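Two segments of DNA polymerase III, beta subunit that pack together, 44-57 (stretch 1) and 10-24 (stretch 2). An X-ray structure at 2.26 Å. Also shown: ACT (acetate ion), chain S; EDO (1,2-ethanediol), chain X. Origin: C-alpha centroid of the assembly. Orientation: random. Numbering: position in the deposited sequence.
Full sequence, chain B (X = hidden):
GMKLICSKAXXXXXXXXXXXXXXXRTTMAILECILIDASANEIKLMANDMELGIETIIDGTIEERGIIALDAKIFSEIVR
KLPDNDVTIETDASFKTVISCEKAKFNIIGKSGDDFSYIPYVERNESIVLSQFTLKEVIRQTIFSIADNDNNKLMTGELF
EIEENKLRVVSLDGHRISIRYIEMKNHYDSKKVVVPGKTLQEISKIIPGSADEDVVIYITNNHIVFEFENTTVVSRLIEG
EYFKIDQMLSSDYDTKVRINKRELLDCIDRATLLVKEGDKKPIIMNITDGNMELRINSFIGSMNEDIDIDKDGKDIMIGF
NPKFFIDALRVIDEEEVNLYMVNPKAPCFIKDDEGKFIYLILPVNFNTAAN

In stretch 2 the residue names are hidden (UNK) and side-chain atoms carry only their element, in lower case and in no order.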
# COMPACT_ATOMS: atom_id res chain seq x y z
N LYS B 44 17.53 25.40 -10.74
CA LYS B 44 16.49 25.49 -9.75
C LYS B 44 15.23 24.80 -10.24
O LYS B 44 14.77 25.11 -11.34
CB LYS B 44 16.22 26.99 -9.48
CG LYS B 44 15.99 27.40 -8.04
CD LYS B 44 16.32 28.91 -7.82
CE LYS B 44 15.09 29.80 -7.75
NZ LYS B 44 15.38 31.26 -7.96
N LEU B 45 14.67 23.87 -9.44
CA LEU B 45 13.38 23.26 -9.71
C LEU B 45 12.38 23.95 -8.85
O LEU B 45 12.70 24.23 -7.70
CB LEU B 45 13.34 21.76 -9.44
CG LEU B 45 14.15 20.85 -10.35
CD1 LEU B 45 13.86 19.41 -10.02
CD2 LEU B 45 13.88 21.14 -11.82
N MSE B 46 11.18 24.19 -9.34
CA MSE B 46 10.18 24.92 -8.57
C MSE B 46 8.76 24.44 -8.86
O MSE B 46 8.42 24.19 -10.02
CB MSE B 46 10.30 26.41 -8.90
CG MSE B 46 9.60 27.34 -7.93
SE MSE B 46 9.85 29.27 -8.40
CE MSE B 46 11.76 29.27 -8.88
N ALA B 47 7.95 24.32 -7.81
CA ALA B 47 6.52 24.04 -7.89
C ALA B 47 5.80 25.00 -6.95
O ALA B 47 6.29 25.29 -5.85
CB ALA B 47 6.21 22.61 -7.57
N ASN B 48 4.71 25.60 -7.43
CA ASN B 48 3.95 26.56 -6.64
C ASN B 48 2.46 26.39 -6.88
O ASN B 48 2.03 26.45 -8.02
CB ASN B 48 4.39 27.98 -6.98
CG ASN B 48 3.81 29.02 -6.07
OD1 ASN B 48 3.29 28.73 -5.00
ND2 ASN B 48 3.88 30.27 -6.49
N ASP B 49 1.67 26.23 -5.80
CA ASP B 49 0.22 26.13 -5.90
C ASP B 49 -0.47 27.43 -5.42
O ASP B 49 -1.69 27.45 -5.28
CB ASP B 49 -0.30 24.91 -5.12
CG ASP B 49 -0.14 24.98 -3.61
OD1 ASP B 49 -0.53 25.99 -3.02
OD2 ASP B 49 0.33 23.99 -3.02
N MSE B 50 0.33 28.50 -5.19
CA MSE B 50 -0.06 29.86 -4.74
C MSE B 50 -0.17 29.96 -3.21
O MSE B 50 -0.10 31.06 -2.68
CB MSE B 50 -1.34 30.39 -5.41
CG MSE B 50 -1.26 30.41 -6.93
SE MSE B 50 0.31 31.31 -7.68
CE MSE B 50 -0.27 33.20 -7.33
N GLU B 51 -0.34 28.83 -2.52
CA GLU B 51 -0.35 28.76 -1.07
C GLU B 51 1.02 28.23 -0.61
O GLU B 51 1.66 28.80 0.27
CB GLU B 51 -1.49 27.87 -0.55
CG GLU B 51 -1.48 27.69 0.95
CD GLU B 51 -2.73 27.06 1.54
OE1 GLU B 51 -3.71 27.80 1.76
OE2 GLU B 51 -2.71 25.84 1.80
N LEU B 52 1.46 27.13 -1.21
CA LEU B 52 2.71 26.46 -0.89
C LEU B 52 3.63 26.43 -2.10
O LEU B 52 3.23 25.99 -3.17
CB LEU B 52 2.40 25.04 -0.41
CG LEU B 52 3.55 24.15 -0.02
CD1 LEU B 52 4.09 24.55 1.33
CD2 LEU B 52 3.08 22.68 0.03
N GLY B 53 4.85 26.91 -1.90
CA GLY B 53 5.93 26.93 -2.88
C GLY B 53 7.10 26.09 -2.41
O GLY B 53 7.47 26.13 -1.23
N ILE B 54 7.65 25.26 -3.30
CA ILE B 54 8.82 24.45 -2.98
C ILE B 54 9.82 24.70 -4.10
O ILE B 54 9.49 24.65 -5.28
CB ILE B 54 8.59 22.93 -2.70
CG1 ILE B 54 7.49 22.71 -1.64
CG2 ILE B 54 9.90 22.27 -2.24
CD1 ILE B 54 7.07 21.26 -1.47
N GLU B 55 11.06 24.93 -3.68
CA GLU B 55 12.22 25.24 -4.50
C GLU B 55 13.37 24.37 -4.08
O GLU B 55 13.60 24.16 -2.89
CB GLU B 55 12.56 26.70 -4.20
CG GLU B 55 13.26 27.49 -5.27
CD GLU B 55 13.41 28.90 -4.75
OE1 GLU B 55 14.26 29.11 -3.85
OE2 GLU B 55 12.60 29.76 -5.14
N THR B 56 14.12 23.86 -5.05
CA THR B 56 15.25 23.00 -4.74
C THR B 56 16.33 23.24 -5.81
O THR B 56 16.03 23.60 -6.95
CB THR B 56 14.79 21.53 -4.58
OG1 THR B 56 15.72 20.81 -3.77
CG2 THR B 56 14.55 20.82 -5.89
N ILE B 57 17.60 23.14 -5.38
CA ILE B 57 18.75 23.36 -6.26
C ILE B 57 19.28 22.00 -6.68
O ILE B 57 19.49 21.13 -5.84
CB ILE B 57 19.85 24.25 -5.62
CG1 ILE B 57 19.32 25.68 -5.27
CG2 ILE B 57 21.12 24.33 -6.49
CD1 ILE B 57 18.99 26.62 -6.47
N UNK B 10 20.29 13.18 -8.81
CA UNK B 10 20.09 14.52 -8.30
C UNK B 10 18.80 15.09 -8.82
O UNK B 10 18.06 15.73 -8.09
o UNK B 10 22.41 14.66 -6.73
c UNK B 10 22.51 15.15 -7.86
c UNK B 10 21.29 15.41 -8.69
n UNK B 10 23.66 15.56 -8.33
N UNK B 11 18.49 14.81 -10.10
CA UNK B 11 17.28 15.29 -10.74
C UNK B 11 16.09 14.59 -10.14
O UNK B 11 15.09 15.25 -9.87
c UNK B 11 17.41 15.06 -12.26
c UNK B 11 16.40 17.28 -13.01
c UNK B 11 16.85 15.43 -14.65
c UNK B 11 16.44 15.75 -13.21
N UNK B 12 16.21 13.28 -9.83
CA UNK B 12 15.14 12.50 -9.23
C UNK B 12 14.84 12.98 -7.82
O UNK B 12 13.67 13.17 -7.48
c UNK B 12 13.00 10.29 -9.25
c UNK B 12 15.43 10.99 -9.25
c UNK B 12 14.38 10.10 -8.60
c UNK B 12 14.80 8.62 -8.62
N UNK B 13 15.87 13.16 -6.99
CA UNK B 13 15.65 13.66 -5.64
C UNK B 13 14.91 15.01 -5.70
O UNK B 13 13.95 15.20 -4.98
c UNK B 13 16.99 13.78 -4.87
c UNK B 13 16.82 14.23 -3.43
n UNK B 13 19.19 14.38 -0.44
c UNK B 13 18.13 14.24 -2.68
c UNK B 13 17.91 14.39 -1.19
N UNK B 14 15.31 15.88 -6.63
CA UNK B 14 14.70 17.20 -6.78
C UNK B 14 13.25 17.19 -7.21
O UNK B 14 12.44 17.93 -6.62
N UNK B 15 12.90 16.38 -8.25
CA UNK B 15 11.51 16.33 -8.74
C UNK B 15 10.62 15.72 -7.66
O UNK B 15 9.48 16.15 -7.51
c UNK B 15 12.27 16.18 -11.17
c UNK B 15 11.30 15.64 -10.12
c UNK B 15 11.37 14.12 -10.04
N UNK B 16 11.14 14.75 -6.88
CA UNK B 16 10.43 14.10 -5.79
C UNK B 16 10.16 15.07 -4.63
O UNK B 16 9.21 14.88 -3.90
c UNK B 16 11.04 11.66 -6.11
n UNK B 16 11.85 10.65 -5.82
o UNK B 16 10.18 11.56 -7.00
c UNK B 16 11.21 12.90 -5.28
N UNK B 17 10.99 16.09 -4.47
CA UNK B 17 10.79 17.08 -3.42
C UNK B 17 9.74 18.12 -3.87
O UNK B 17 8.75 18.32 -3.17
c UNK B 17 11.91 19.00 -2.18
c UNK B 17 12.98 16.68 -2.18
c UNK B 17 14.43 17.04 -1.99
c UNK B 17 12.14 17.72 -2.99
N UNK B 18 9.93 18.75 -5.03
CA UNK B 18 9.07 19.85 -5.49
C UNK B 18 7.66 19.37 -5.86
O UNK B 18 6.73 20.17 -5.75
c UNK B 18 9.70 20.71 -6.63
c UNK B 18 9.93 19.90 -7.91
c UNK B 18 10.99 21.36 -6.16
N UNK B 19 7.50 18.09 -6.22
CA UNK B 19 6.20 17.48 -6.54
C UNK B 19 5.18 17.58 -5.40
O UNK B 19 3.98 17.52 -5.66
c UNK B 19 6.39 16.01 -6.90
o UNK B 19 6.96 15.94 -8.20
N UNK B 20 5.64 17.74 -4.15
CA UNK B 20 4.74 17.87 -2.98
C UNK B 20 3.96 19.18 -2.99
O UNK B 20 3.04 19.32 -2.20
c UNK B 20 5.52 17.72 -1.67
c UNK B 20 5.60 16.26 -1.21
c UNK B 20 6.42 15.39 -2.16
n UNK B 20 7.35 13.19 -2.70
c UNK B 20 6.59 13.98 -1.69
N UNK B 21 4.30 20.14 -3.88
CA UNK B 21 3.62 21.43 -4.01
C UNK B 21 2.80 21.48 -5.29
O UNK B 21 2.20 22.51 -5.60
c UNK B 21 4.62 22.56 -4.00
N UNK B 22 2.81 20.37 -6.06
CA UNK B 22 2.05 20.27 -7.31
C UNK B 22 0.61 19.84 -6.95
O UNK B 22 0.46 18.80 -6.31
c UNK B 22 2.72 19.34 -8.37
c UNK B 22 4.08 19.87 -8.81
c UNK B 22 1.81 19.14 -9.58
N UNK B 23 -0.44 20.62 -7.31
CA UNK B 23 -1.81 20.22 -6.94
C UNK B 23 -2.22 18.85 -7.49
O UNK B 23 -1.95 18.50 -8.65
c UNK B 23 -2.69 21.34 -7.48
c UNK B 23 -1.76 22.49 -7.71
c UNK B 23 -0.43 21.91 -8.04
N UNK B 24 -2.81 18.07 -6.61
CA UNK B 24 -3.31 16.70 -6.84
C UNK B 24 -4.32 16.66 -8.00
O UNK B 24 -4.18 15.85 -8.91
c UNK B 24 -3.96 16.15 -5.55
o UNK B 24 -3.41 16.79 -4.38
c UNK B 24 -3.82 14.64 -5.44
C ACT S . 3.83 30.91 -2.24
O ACT S . 3.50 31.26 -3.38
OXT ACT S . 4.44 29.88 -2.13
CH3 ACT S . 3.54 31.71 -1.00
C1 EDO X . 18.35 27.15 -1.80
O1 EDO X . 17.81 26.12 -0.95
C2 EDO X . 17.26 27.78 -2.66
O2 EDO X . 16.36 26.77 -3.14

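Stretch 1 is a hairpin of strands 44-48 and 52-57. Stretch 2 starts as a helix, followed by a 3-10 segment at 19-21.

Position 10 has two carbons, the second carrying one oxygen and one nitrogen. It does not touch stretch 1. An amide on so short a chain is Asn10.

Position 11 has four carbons, forked at the second. Its CB points away, but its end comes nearer and approaches Leu45. This is Leu11, with CD1 4.5 Å from Leu45 CD1.

Position 12 has the same fork, points away and makes no contact: Leu12.

Position 13 has four carbons in a row ending in nitrogen. It is exposed and extended: Lys13.

Position 14 has no side-chain atoms, so it is Gly14. Leu45 CD1 lies 3.6 Å from Gly14 C. An ideal CB here would stand only 3.1 Å from Leu45 CD1, so the bare backbone allows the close fit.

Position 15 has one carbon carrying two more. It points away, yet one branch touches Leu45. It is Val15, with CG1 3.8 Å from Leu45 CD1.

Position 16 has two carbons, the second with oxygen and nitrogen, and is out of reach: Asn16.

Position 17 has four carbons, forked at the first, with one arm two carbons long. Its CB points toward stretch 1 and the side chain packs on Ile54. This is Ile17, whose CG2 meets Ile54 CG2 at 3.8 Å.

Position 18 has one carbon carrying two. One branch packs on Thr56. It is Val18, with CG1 3.6 Å from Thr56 CG2; Val18 O is 3.1 Å from Ala47 CB.

Position 19 has one carbon, then oxygen: Ser19. Ser19 OG donates a hydrogen bond to Val15 O at 2.6 Å.

Position 20 has four carbons in a row and a terminal nitrogen. Its CB is 3.9 Å from Ile54 CD1, but its end leads away. This is Lys20. Lys20 NZ donates a hydrogen bond to Asn16 O at 2.8 Å.

Position 21 has a single carbon, CB, 3.7 Å from Ile54 CG1 and 3.9 Å from Ala47 CB. It is Ala21.

Position 22 has one carbon carrying two, one of them against Ala47. It is Val22, with CG2 3.7 Å from Ala47 CB.

Position 23 has three carbons closing a ring onto its backbone N. The ring approaches Asp49. It is Pro23, with CG 3.8 Å from Asp49 CB.

Position 24 has one carbon carrying an oxygen and a carbon. It is exposed and out of reach: Thr24.

The contact is apolar, with no hydrogen bond between the stretches. The helix runs nearly antiparallel to strand 52-57, at 170°. The CA-to-CB bonds of Leu45, Ala47, Leu52, Ile54 and Thr56 point toward stretch 2. At Gly14 the missing side chain leaves room for Leu45 CD1, and the small Ala21 packs its CB on Ile54 and Ala47. The backbones come closest at Val18, which touches both strands. Together the stretches bury 649 Å².

Stretch 2 10-24: NLLKGVNIVSKAVPT
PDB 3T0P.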